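Local coordinates for protein succinylglutamate desuccinylase (Vibrio parahaemolyticus, PDB 2BCO) that probably hydrolyses N-succinylglutamate to succinate and glutamate, the last step of arginine breakdown by the AST pathway, with one zinc ion bound per subunit, at residues C60-G64 and E110-R114; D65-E71 and V223-N229; N113-D117 and S200-Y206; K147-D153 and Y211-L216. All coordinates share one frame; numbering follows the deposited sequence.

Contact 1: C60-G64 and E110-R114. With ZN (zinc ion), chain C.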
# COMPACT_ATOMS: atom_id res chain seq x y z
N CYS A 60 7.28 1.20 1.80
CA CYS A 60 7.46 0.58 0.51
C CYS A 60 8.31 -0.66 0.72
O CYS A 60 8.93 -0.82 1.77
CB CYS A 60 8.17 1.55 -0.45
SG CYS A 60 9.79 2.03 0.09
N GLY A 61 8.32 -1.53 -0.28
CA GLY A 61 9.12 -2.73 -0.16
C GLY A 61 8.64 -3.85 0.75
O GLY A 61 9.44 -4.70 1.11
N ILE A 62 7.36 -3.86 1.14
CA ILE A 62 6.84 -4.95 1.97
C ILE A 62 7.18 -6.22 1.19
O ILE A 62 7.48 -7.27 1.77
CB ILE A 62 5.30 -4.83 2.18
CG1 ILE A 62 5.02 -3.84 3.31
CG2 ILE A 62 4.68 -6.19 2.51
CD1 ILE A 62 5.65 -4.23 4.65
N HIS A 63 7.12 -6.09 -0.14
CA HIS A 63 7.45 -7.14 -1.09
C HIS A 63 8.73 -6.61 -1.74
O HIS A 63 8.73 -5.51 -2.29
CB HIS A 63 6.33 -7.30 -2.12
CG HIS A 63 5.10 -7.96 -1.57
ND1 HIS A 63 3.85 -7.78 -2.11
CD2 HIS A 63 4.94 -8.81 -0.53
CE1 HIS A 63 2.97 -8.50 -1.43
NE2 HIS A 63 3.61 -9.13 -0.46
N GLY A 64 9.81 -7.39 -1.66
CA GLY A 64 11.10 -6.96 -2.17
C GLY A 64 11.26 -6.51 -3.61
O GLY A 64 11.97 -5.53 -3.86
N GLU A 110 8.25 -16.19 3.69
CA GLU A 110 6.80 -16.06 3.58
C GLU A 110 6.37 -14.63 3.24
O GLU A 110 7.06 -13.67 3.58
CB GLU A 110 6.16 -16.49 4.90
CG GLU A 110 4.82 -17.17 4.74
CD GLU A 110 4.08 -17.29 6.06
OE1 GLU A 110 4.75 -17.59 7.07
OE2 GLU A 110 2.84 -17.10 6.09
N ASN A 111 5.23 -14.49 2.57
CA ASN A 111 4.68 -13.18 2.18
C ASN A 111 4.55 -12.30 3.42
O ASN A 111 3.71 -12.56 4.28
CB ASN A 111 3.30 -13.37 1.54
CG ASN A 111 2.71 -12.06 0.98
OD1 ASN A 111 3.14 -10.96 1.31
ND2 ASN A 111 1.70 -12.21 0.15
N LEU A 112 5.35 -11.25 3.50
CA LEU A 112 5.33 -10.37 4.66
C LEU A 112 3.94 -9.74 4.90
O LEU A 112 3.54 -9.50 6.03
CB LEU A 112 6.37 -9.26 4.47
CG LEU A 112 7.02 -8.58 5.68
CD1 LEU A 112 7.79 -7.35 5.21
CD2 LEU A 112 5.98 -8.18 6.69
N ASN A 113 3.20 -9.49 3.82
CA ASN A 113 1.90 -8.85 3.96
C ASN A 113 0.71 -9.73 4.32
O ASN A 113 -0.43 -9.39 4.04
CB ASN A 113 1.61 -8.03 2.70
CG ASN A 113 0.97 -6.71 3.02
OD1 ASN A 113 1.23 -6.11 4.07
ND2 ASN A 113 0.14 -6.23 2.12
N ARG A 114 1.00 -10.87 4.95
CA ARG A 114 -0.03 -11.79 5.41
C ARG A 114 0.22 -12.08 6.89
O ARG A 114 -0.50 -12.86 7.51
CB ARG A 114 0.03 -13.10 4.63
CG ARG A 114 -0.79 -13.10 3.35
CD ARG A 114 -0.44 -14.27 2.44
NE ARG A 114 -1.10 -14.17 1.14
CZ ARG A 114 -0.73 -14.83 0.05
NH1 ARG A 114 0.31 -15.66 0.08
NH2 ARG A 114 -1.39 -14.66 -1.09
ZN ZN C . 2.95 -5.83 -3.11
O HOH W 1 7.38 -10.09 1.50
O HOH W 2 1.18 -6.72 -4.73
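The imidazole of His63 meets the amide of Asn111 through its edge: OD1 of Asn111 sits close to the ring plane, 2.6 Å from His63 NE2, while the ring and amide planes are turned 54° apart. At the other nitrogen, ND1 binds the zinc ion at 2.4 Å, and the ring of His155, a second zinc ligand, packs edge-to-face with that of His63. Asn111 ND2 lies over one face of the Arg114 guanidinium, toward its rim. Asn111 OD1 accepts the N-H of NE2 from above its own carbonyl plane, and the backbone N of Asn113 reaches the same oxygen from the opposite face at 2.9 Å. That second bond makes an Asx turn, and it holds the amide where the histidine needs an acceptor. In the zinc-dependent hydrolase domain of the AspA/AstE family the arrangement is a second-shell one: the bond is consistent with a proton on NE2 and with ND1 left to the metal, and probably limits rotation of the ring. Beside this polar pair the packing is apolar. Ile62 points its CG2, anti to the backbone N, at Asn113 CB 3.6 Å away, and its CD1 meets Leu112 CD1 at 3.8 Å, the two branched chains crossing at about a right angle. On helix 125-141, Ile62 touches Leu133, and Leu112 touches Ile129 and Ala130. A water joins the backbones, donating to Ile62 O and accepting from Leu112 N.

Contact 2: D65-E71 and V223-N229; sequences DETAPME and VARIGEN. With ZN (zinc ion), chain C.
Val223 CG1 packs on Glu66 CG at 3.7 Å, beside the zinc site; the extended glutamate chain carries both carboxylate oxygens to the zinc ion, and OE1 also accepts from Cys156 N. Here the segment leading into helix 68-81 packs against a loop carrying a type II turn from Arg225 to Glu228. Next to the ligand, Thr67 OG1 accepts from Asn229 ND2 at 2.7 Å and donates to Ala224 O at 2.6 Å. A hydroxyl can accept and donate at once, and threonine adds a methyl for the apolar side: CG2 lies 3.6 Å from Ile226 CG1, and Ile226 CD1 goes on to touch the selenomethionine Met70 at CE. Further out, Glu71 OE1 receives Gly227 N at 2.8 Å from above the carboxylate plane and Asn229 ND2 on its anti lone pair, so the one amide nitrogen bridges Thr67 and Glu71. Gly227, with its positive phi of 82°, fits the third position of the turn. On the turn's outer side, Arg225 NH1 forms a salt bridge with Glu228 OE1, 3.1 Å away, using that oxygen's syn lone pair.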
# COMPACT_ATOMS: atom_id res chain seq x y z
N ASP A 65 10.62 -7.21 -4.54
CA ASP A 65 10.73 -6.86 -5.96
C ASP A 65 9.89 -5.67 -6.46
O ASP A 65 9.90 -5.37 -7.64
CB ASP A 65 10.44 -8.10 -6.82
CG ASP A 65 9.11 -8.76 -6.48
OD1 ASP A 65 8.39 -8.27 -5.58
OD2 ASP A 65 8.78 -9.79 -7.11
N GLU A 66 9.17 -4.99 -5.57
CA GLU A 66 8.35 -3.85 -6.00
C GLU A 66 9.11 -2.54 -5.77
O GLU A 66 8.82 -1.77 -4.86
CB GLU A 66 7.01 -3.90 -5.26
CG GLU A 66 6.21 -5.12 -5.71
CD GLU A 66 5.06 -5.47 -4.81
OE1 GLU A 66 4.62 -4.58 -4.05
OE2 GLU A 66 4.60 -6.62 -4.86
N THR A 67 10.07 -2.30 -6.66
CA THR A 67 10.98 -1.17 -6.56
C THR A 67 10.58 0.26 -6.91
O THR A 67 11.09 1.19 -6.29
CB THR A 67 12.28 -1.50 -7.35
OG1 THR A 67 12.03 -1.43 -8.76
CG2 THR A 67 12.76 -2.93 -7.01
N ALA A 68 9.69 0.44 -7.89
CA ALA A 68 9.27 1.79 -8.30
C ALA A 68 8.98 2.74 -7.13
O ALA A 68 9.51 3.85 -7.08
CB ALA A 68 8.05 1.70 -9.23
N PRO A 69 8.13 2.34 -6.17
CA PRO A 69 7.85 3.25 -5.05
C PRO A 69 9.10 3.55 -4.23
O PRO A 69 9.24 4.64 -3.67
CB PRO A 69 6.79 2.51 -4.25
CG PRO A 69 6.10 1.67 -5.29
CD PRO A 69 7.27 1.15 -6.10
N MSE A 70 10.00 2.57 -4.14
CA MSE A 70 11.24 2.73 -3.39
C MSE A 70 12.04 3.85 -4.03
O MSE A 70 12.63 4.68 -3.34
CB MSE A 70 12.04 1.43 -3.39
CG MSE A 70 11.25 0.21 -2.95
SE MSE A 70 12.30 -1.44 -2.82
CE MSE A 70 13.69 -1.01 -4.10
N GLU A 71 12.06 3.88 -5.37
CA GLU A 71 12.78 4.91 -6.11
C GLU A 71 12.14 6.27 -5.85
O GLU A 71 12.85 7.26 -5.66
CB GLU A 71 12.77 4.63 -7.62
CG GLU A 71 13.46 3.33 -8.05
CD GLU A 71 14.03 3.42 -9.48
OE1 GLU A 71 13.66 2.60 -10.35
OE2 GLU A 71 14.86 4.33 -9.72
N VAL A 223 6.08 -4.74 -11.31
CA VAL A 223 7.41 -4.96 -10.75
C VAL A 223 8.49 -4.89 -11.84
O VAL A 223 8.29 -5.33 -12.97
CB VAL A 223 7.52 -6.34 -10.04
CG1 VAL A 223 6.30 -6.57 -9.16
CG2 VAL A 223 7.66 -7.45 -11.04
N ALA A 224 9.63 -4.31 -11.48
CA ALA A 224 10.77 -4.20 -12.39
C ALA A 224 11.96 -3.85 -11.53
O ALA A 224 11.80 -3.40 -10.40
CB ALA A 224 10.52 -3.11 -13.44
N ARG A 225 13.16 -4.06 -12.06
CA ARG A 225 14.36 -3.76 -11.29
C ARG A 225 14.51 -2.26 -11.08
O ARG A 225 13.88 -1.45 -11.77
CB ARG A 225 15.61 -4.29 -12.00
CG ARG A 225 15.49 -5.73 -12.49
CD ARG A 225 16.78 -6.23 -13.15
NE ARG A 225 16.64 -7.60 -13.61
CZ ARG A 225 16.12 -7.95 -14.78
NH1 ARG A 225 15.70 -7.04 -15.64
NH2 ARG A 225 15.98 -9.23 -15.07
N ILE A 226 15.33 -1.90 -10.10
CA ILE A 226 15.61 -0.51 -9.80
C ILE A 226 16.34 0.10 -11.02
O ILE A 226 17.25 -0.52 -11.59
CB ILE A 226 16.50 -0.41 -8.55
CG1 ILE A 226 15.71 -0.89 -7.32
CG2 ILE A 226 17.03 1.00 -8.38
CD1 ILE A 226 16.48 -0.84 -5.99
N GLY A 227 15.92 1.31 -11.41
CA GLY A 227 16.52 1.98 -12.55
C GLY A 227 15.93 1.49 -13.85
O GLY A 227 16.33 1.92 -14.94
N GLU A 228 14.98 0.56 -13.76
CA GLU A 228 14.35 -0.00 -14.94
C GLU A 228 12.82 0.08 -14.87
O GLU A 228 12.12 -0.68 -15.55
CB GLU A 228 14.81 -1.46 -15.13
CG GLU A 228 16.32 -1.60 -15.38
CD GLU A 228 16.79 -3.05 -15.54
OE1 GLU A 228 15.96 -3.96 -15.75
OE2 GLU A 228 18.02 -3.27 -15.48
N ASN A 229 12.31 1.00 -14.06
CA ASN A 229 10.86 1.17 -13.92
C ASN A 229 10.28 2.21 -14.88
O ASN A 229 11.00 3.08 -15.38
CB ASN A 229 10.50 1.57 -12.48
CG ASN A 229 10.56 0.40 -11.51
OD1 ASN A 229 9.85 -0.59 -11.68
ND2 ASN A 229 11.41 0.51 -10.51
ZN ZN C . 2.95 -5.83 -3.11
O HOH W 3 8.84 -1.98 -9.70
O HOH W 2 1.18 -6.72 -4.73

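Contact 3: N113-D117 and S200-Y206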
# COMPACT_ATOMS: atom_id res chain seq x y z
N ASN A 113 3.20 -9.49 3.82
CA ASN A 113 1.90 -8.85 3.96
C ASN A 113 0.71 -9.73 4.32
O ASN A 113 -0.43 -9.39 4.04
CB ASN A 113 1.61 -8.03 2.70
CG ASN A 113 0.97 -6.71 3.02
OD1 ASN A 113 1.23 -6.11 4.07
ND2 ASN A 113 0.14 -6.23 2.12
N ARG A 114 1.00 -10.87 4.95
CA ARG A 114 -0.03 -11.79 5.41
C ARG A 114 0.22 -12.08 6.89
O ARG A 114 -0.50 -12.86 7.51
CB ARG A 114 0.03 -13.10 4.63
CG ARG A 114 -0.79 -13.10 3.35
CD ARG A 114 -0.44 -14.27 2.44
NE ARG A 114 -1.10 -14.17 1.14
CZ ARG A 114 -0.73 -14.83 0.05
NH1 ARG A 114 0.31 -15.66 0.08
NH2 ARG A 114 -1.39 -14.66 -1.09
N LEU A 115 1.22 -11.42 7.45
CA LEU A 115 1.63 -11.66 8.83
C LEU A 115 1.26 -10.64 9.89
O LEU A 115 1.83 -10.66 10.97
CB LEU A 115 3.15 -11.86 8.85
CG LEU A 115 3.66 -12.89 7.85
CD1 LEU A 115 5.18 -12.98 7.91
CD2 LEU A 115 3.04 -14.24 8.17
N PHE A 116 0.32 -9.75 9.59
CA PHE A 116 -0.06 -8.74 10.57
C PHE A 116 -1.34 -9.05 11.35
O PHE A 116 -1.69 -8.30 12.25
CB PHE A 116 -0.19 -7.37 9.90
CG PHE A 116 1.13 -6.80 9.45
CD1 PHE A 116 1.99 -6.20 10.36
CD2 PHE A 116 1.54 -6.93 8.12
CE1 PHE A 116 3.23 -5.72 9.96
CE2 PHE A 116 2.78 -6.46 7.71
CZ PHE A 116 3.64 -5.86 8.63
N ASP A 117 -2.04 -10.13 11.00
CA ASP A 117 -3.27 -10.47 11.73
C ASP A 117 -2.99 -11.30 12.99
O ASP A 117 -1.87 -11.73 13.23
CB ASP A 117 -4.27 -11.21 10.82
CG ASP A 117 -3.76 -12.55 10.32
OD1 ASP A 117 -4.54 -13.26 9.65
OD2 ASP A 117 -2.59 -12.91 10.58
N SER A 200 -8.31 -7.99 7.02
CA SER A 200 -7.19 -8.66 6.36
C SER A 200 -5.99 -8.95 7.27
O SER A 200 -6.12 -9.03 8.49
CB SER A 200 -6.76 -7.82 5.15
OG SER A 200 -5.99 -8.58 4.25
N SER A 201 -4.82 -9.10 6.66
CA SER A 201 -3.61 -9.38 7.40
C SER A 201 -2.46 -8.53 6.87
O SER A 201 -1.30 -8.81 7.16
CB SER A 201 -3.23 -10.85 7.24
OG SER A 201 -2.94 -11.12 5.86
N THR A 202 -2.80 -7.50 6.10
CA THR A 202 -1.77 -6.64 5.53
C THR A 202 -1.29 -5.56 6.48
O THR A 202 -1.88 -5.32 7.52
CB THR A 202 -2.27 -5.96 4.24
OG1 THR A 202 -3.36 -5.08 4.55
CG2 THR A 202 -2.70 -7.02 3.21
N PHE A 203 -0.21 -4.91 6.08
CA PHE A 203 0.40 -3.86 6.87
C PHE A 203 -0.55 -2.65 6.94
O PHE A 203 -0.68 -2.01 7.99
CB PHE A 203 1.73 -3.48 6.22
CG PHE A 203 2.58 -2.54 7.03
CD1 PHE A 203 2.55 -2.57 8.43
CD2 PHE A 203 3.46 -1.67 6.39
CE1 PHE A 203 3.40 -1.75 9.16
CE2 PHE A 203 4.31 -0.85 7.12
CZ PHE A 203 4.27 -0.89 8.51
N SER A 204 -1.21 -2.37 5.82
CA SER A 204 -2.16 -1.27 5.72
C SER A 204 -3.37 -1.53 6.63
O SER A 204 -3.80 -0.64 7.37
CB SER A 204 -2.64 -1.14 4.27
OG SER A 204 -3.63 -0.15 4.13
N TRP A 205 -3.91 -2.74 6.57
CA TRP A 205 -5.05 -3.11 7.40
C TRP A 205 -4.69 -2.98 8.88
O TRP A 205 -5.51 -2.54 9.68
CB TRP A 205 -5.50 -4.55 7.11
CG TRP A 205 -6.40 -5.12 8.19
CD1 TRP A 205 -7.75 -4.98 8.29
CD2 TRP A 205 -5.98 -5.86 9.36
NE1 TRP A 205 -8.20 -5.58 9.45
CE2 TRP A 205 -7.15 -6.12 10.12
CE3 TRP A 205 -4.75 -6.32 9.83
CZ2 TRP A 205 -7.10 -6.81 11.34
CZ3 TRP A 205 -4.71 -7.01 11.05
CH2 TRP A 205 -5.88 -7.25 11.79
N TYR A 206 -3.47 -3.37 9.24
CA TYR A 206 -3.04 -3.29 10.64
C TYR A 206 -3.11 -1.87 11.21
O TYR A 206 -3.50 -1.68 12.36
CB TYR A 206 -1.62 -3.83 10.79
CG TYR A 206 -1.12 -3.83 12.21
CD1 TYR A 206 -1.41 -4.89 13.07
CD2 TYR A 206 -0.37 -2.76 12.71
CE1 TYR A 206 -0.94 -4.90 14.39
CE2 TYR A 206 0.10 -2.77 14.03
CZ TYR A 206 -0.20 -3.84 14.86
OH TYR A 206 0.27 -3.88 16.15
O HOH W 4 -0.49 -3.49 2.93
O HOH W 5 -3.08 -10.22 2.69
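Asn113 OD1 accepts the backbone N of Phe203 at 2.7 Å, meeting one of the N-H groups that the first turn of helix 203-211 cannot satisfy internally. A water accepts from both Asn113 ND2 and Ser204 N, the next N-H along. Thr202 deals with another: it is the N-cap, and its OG1, tucked between the backbone N and the carbonyl carbon (chi1 64°), is turned to the Trp205 N-H, 3.1 Å from that N. Asparagine, with an acceptor and a donor on one flat group, suits this place beside a helix start. Just before the cap, Ser201 O takes the N-H of Phe116 at 3.1 Å and lies near the plane of that ring, at its edge. Asn113 O accepts from a second water, which has a weak bond to Ser201 OG. Asp117 CG packs 3.6 Å from Ser201 CB, and its OD2 is hydrogen-bonded to His121.

The apolar part is an aromatic cluster of Phe116, Phe203 and Tyr206. The two phenylalanine rings are near parallel, 23° apart, but slid so that they barely overlap; Phe203 CA makes a CH-pi contact, 3.8 Å from the Phe116 centroid. Phe116 also touches Leu133 and Phe203 touches Val137, both of helix 125-141, while Ser204 packs against Ala215 and Thr217 of strand 214-220. The contact thus ties the loop before helix 125-141 to the start of helix 203-211.

Contact 4: K147-D153 and Y211-L216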
# COMPACT_ATOMS: atom_id res chain seq x y z
N LYS A 147 -7.29 11.50 13.99
CA LYS A 147 -7.64 12.19 12.76
C LYS A 147 -6.45 12.63 11.92
O LYS A 147 -6.58 12.88 10.73
CB LYS A 147 -8.53 13.41 13.06
CG LYS A 147 -7.96 14.41 14.05
CD LYS A 147 -8.97 15.52 14.33
CE LYS A 147 -8.49 16.43 15.44
NZ LYS A 147 -7.11 16.92 15.17
N THR A 148 -5.28 12.72 12.55
CA THR A 148 -4.07 13.12 11.86
C THR A 148 -3.33 11.94 11.23
O THR A 148 -2.44 12.13 10.40
CB THR A 148 -3.08 13.80 12.83
OG1 THR A 148 -2.46 12.79 13.65
CG2 THR A 148 -3.82 14.79 13.74
N ARG A 149 -3.70 10.72 11.59
CA ARG A 149 -3.01 9.53 11.09
C ARG A 149 -3.25 9.04 9.66
O ARG A 149 -4.40 8.86 9.23
CB ARG A 149 -3.24 8.39 12.07
CG ARG A 149 -2.81 8.71 13.48
CD ARG A 149 -3.36 7.70 14.45
NE ARG A 149 -3.15 8.09 15.85
CZ ARG A 149 -3.75 7.48 16.87
NH1 ARG A 149 -4.58 6.47 16.64
NH2 ARG A 149 -3.51 7.88 18.12
N TRP A 150 -2.15 8.81 8.96
CA TRP A 150 -2.17 8.32 7.58
C TRP A 150 -1.15 7.20 7.41
O TRP A 150 -0.08 7.22 8.01
CB TRP A 150 -1.78 9.42 6.58
CG TRP A 150 -2.77 10.53 6.42
CD1 TRP A 150 -3.15 11.45 7.35
CD2 TRP A 150 -3.46 10.88 5.20
NE1 TRP A 150 -4.00 12.37 6.79
CE2 TRP A 150 -4.20 12.05 5.48
CE3 TRP A 150 -3.47 10.36 3.91
CZ2 TRP A 150 -5.00 12.68 4.51
CZ3 TRP A 150 -4.27 10.98 2.94
CH2 TRP A 150 -5.00 12.14 3.24
N HIS A 151 -1.49 6.23 6.57
CA HIS A 151 -0.57 5.14 6.27
C HIS A 151 -0.75 4.75 4.82
O HIS A 151 -1.78 4.20 4.43
CB HIS A 151 -0.80 3.92 7.16
CG HIS A 151 0.22 2.84 6.94
ND1 HIS A 151 0.26 1.68 7.69
CD2 HIS A 151 1.25 2.76 6.07
CE1 HIS A 151 1.27 0.93 7.28
NE2 HIS A 151 1.89 1.56 6.30
N LEU A 152 0.25 5.07 4.03
CA LEU A 152 0.25 4.75 2.61
C LEU A 152 1.31 3.68 2.38
O LEU A 152 2.51 3.95 2.45
CB LEU A 152 0.56 6.00 1.80
CG LEU A 152 -0.53 7.05 1.54
CD1 LEU A 152 -1.42 7.24 2.74
CD2 LEU A 152 0.13 8.36 1.18
N ASP A 153 0.85 2.45 2.13
CA ASP A 153 1.74 1.32 1.87
C ASP A 153 1.87 1.16 0.35
O ASP A 153 0.92 0.76 -0.31
CB ASP A 153 1.17 0.04 2.47
CG ASP A 153 2.16 -1.10 2.41
OD1 ASP A 153 1.76 -2.28 2.53
OD2 ASP A 153 3.36 -0.81 2.26
N TYR A 211 -5.08 1.60 14.68
CA TYR A 211 -4.79 2.99 14.97
C TYR A 211 -5.68 3.97 14.23
O TYR A 211 -5.44 5.17 14.24
CB TYR A 211 -3.31 3.27 14.68
CG TYR A 211 -2.39 2.49 15.58
CD1 TYR A 211 -2.09 2.94 16.86
CD2 TYR A 211 -1.85 1.27 15.18
CE1 TYR A 211 -1.27 2.20 17.73
CE2 TYR A 211 -1.03 0.51 16.04
CZ TYR A 211 -0.75 0.99 17.31
OH TYR A 211 0.06 0.27 18.16
N SER A 212 -6.72 3.44 13.60
CA SER A 212 -7.68 4.26 12.86
C SER A 212 -7.01 5.16 11.83
O SER A 212 -7.46 6.28 11.60
CB SER A 212 -8.49 5.13 13.82
OG SER A 212 -9.13 4.33 14.80
N ALA A 213 -5.94 4.67 11.20
CA ALA A 213 -5.24 5.48 10.22
C ALA A 213 -5.96 5.45 8.87
O ALA A 213 -6.60 4.46 8.52
CB ALA A 213 -3.80 4.97 10.05
N GLN A 214 -5.88 6.55 8.13
CA GLN A 214 -6.48 6.64 6.80
C GLN A 214 -5.44 5.86 6.00
O GLN A 214 -4.42 6.40 5.58
CB GLN A 214 -6.59 8.12 6.40
CG GLN A 214 -7.55 8.87 7.35
CD GLN A 214 -7.38 10.38 7.36
OE1 GLN A 214 -7.93 11.08 6.51
NE2 GLN A 214 -6.61 10.90 8.32
N ALA A 215 -5.71 4.58 5.83
CA ALA A 215 -4.76 3.69 5.20
C ALA A 215 -5.13 3.07 3.87
O ALA A 215 -6.29 2.79 3.58
CB ALA A 215 -4.39 2.60 6.19
N LEU A 216 -4.11 2.83 3.06
CA LEU A 216 -4.32 2.21 1.77
C LEU A 216 -3.13 1.37 1.40
O LEU A 216 -2.01 1.60 1.85
CB LEU A 216 -4.48 3.26 0.66
CG LEU A 216 -5.54 4.35 0.66
CD1 LEU A 216 -5.13 5.42 -0.36
CD2 LEU A 216 -6.90 3.75 0.32
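Arg149 O is gripped by two donors of one residue: the backbone N of Gln214 at 3.0 Å and, from the opposite face of the carbonyl plane, its side-chain NE2 at 3.1 Å. The first of these is a regular bond of a parallel beta pairing, strand 149-157 beside strand 214-220, in the central sheet of the zinc hydrolase domain. The pairing continues through His151 N to Gln214 O, Leu216 N to His151 O and Asp153 N to Leu216 O, and the strand axes are only 4° from parallel. Trp150, Gln214, Leu152 and Leu216 point to one face of the sheet, His151 and Ala215 to the other. On the first face the glutamine amide lies over the Trp150 indole, the planes 43° apart; the Gln214 chain, extended beyond CG, brings NE2 back to Arg149 O, while OE1 accepts from Ser178. Trp150 and Leu216 suit this side because Leu181 of helix 179-188 packs on both. On the second face Ala215, with CB 3.9 Å from His151 CB, is small enough for Ser204 of helix 203-211 to pack on it. The His151 imidazole is fixed by Ser207 at ND1 and Ser59 at NE2. Asp153, at the far end, accepts from the zinc ligand His155. Near the strand's start, Arg149 NH2 donates to Thr144 O, and the extended chain brings NH1 to Tyr211 O at 2.9 Å, the oxygen lying in the guanidinium plane.

How the contacts relate
Contacts 1 and 4 are buried, whereas contacts 2 and 3 are only partly so, and the turn of contact 2 reaches the surface. Contacts 1 and 2 each bring a ligand to the same zinc ion and share a zinc-bound water; in contact 1 a side-chain hydrogen bond holds the ligand itself, while in contact 2 the hydrogen bonds tie the turn beside the ligand. Contact 3 shares Asn113 and Arg114 with contact 1, so one asparagine packs beside the zinc site and serves a helix start. Contact 4 relies instead on regular backbone bonds between strands, and touches contact 3 where Phe203 meets His151 and Ser204 meets Ala215. Contacts 2 and 4 do not touch, their centres about 24 Å apart.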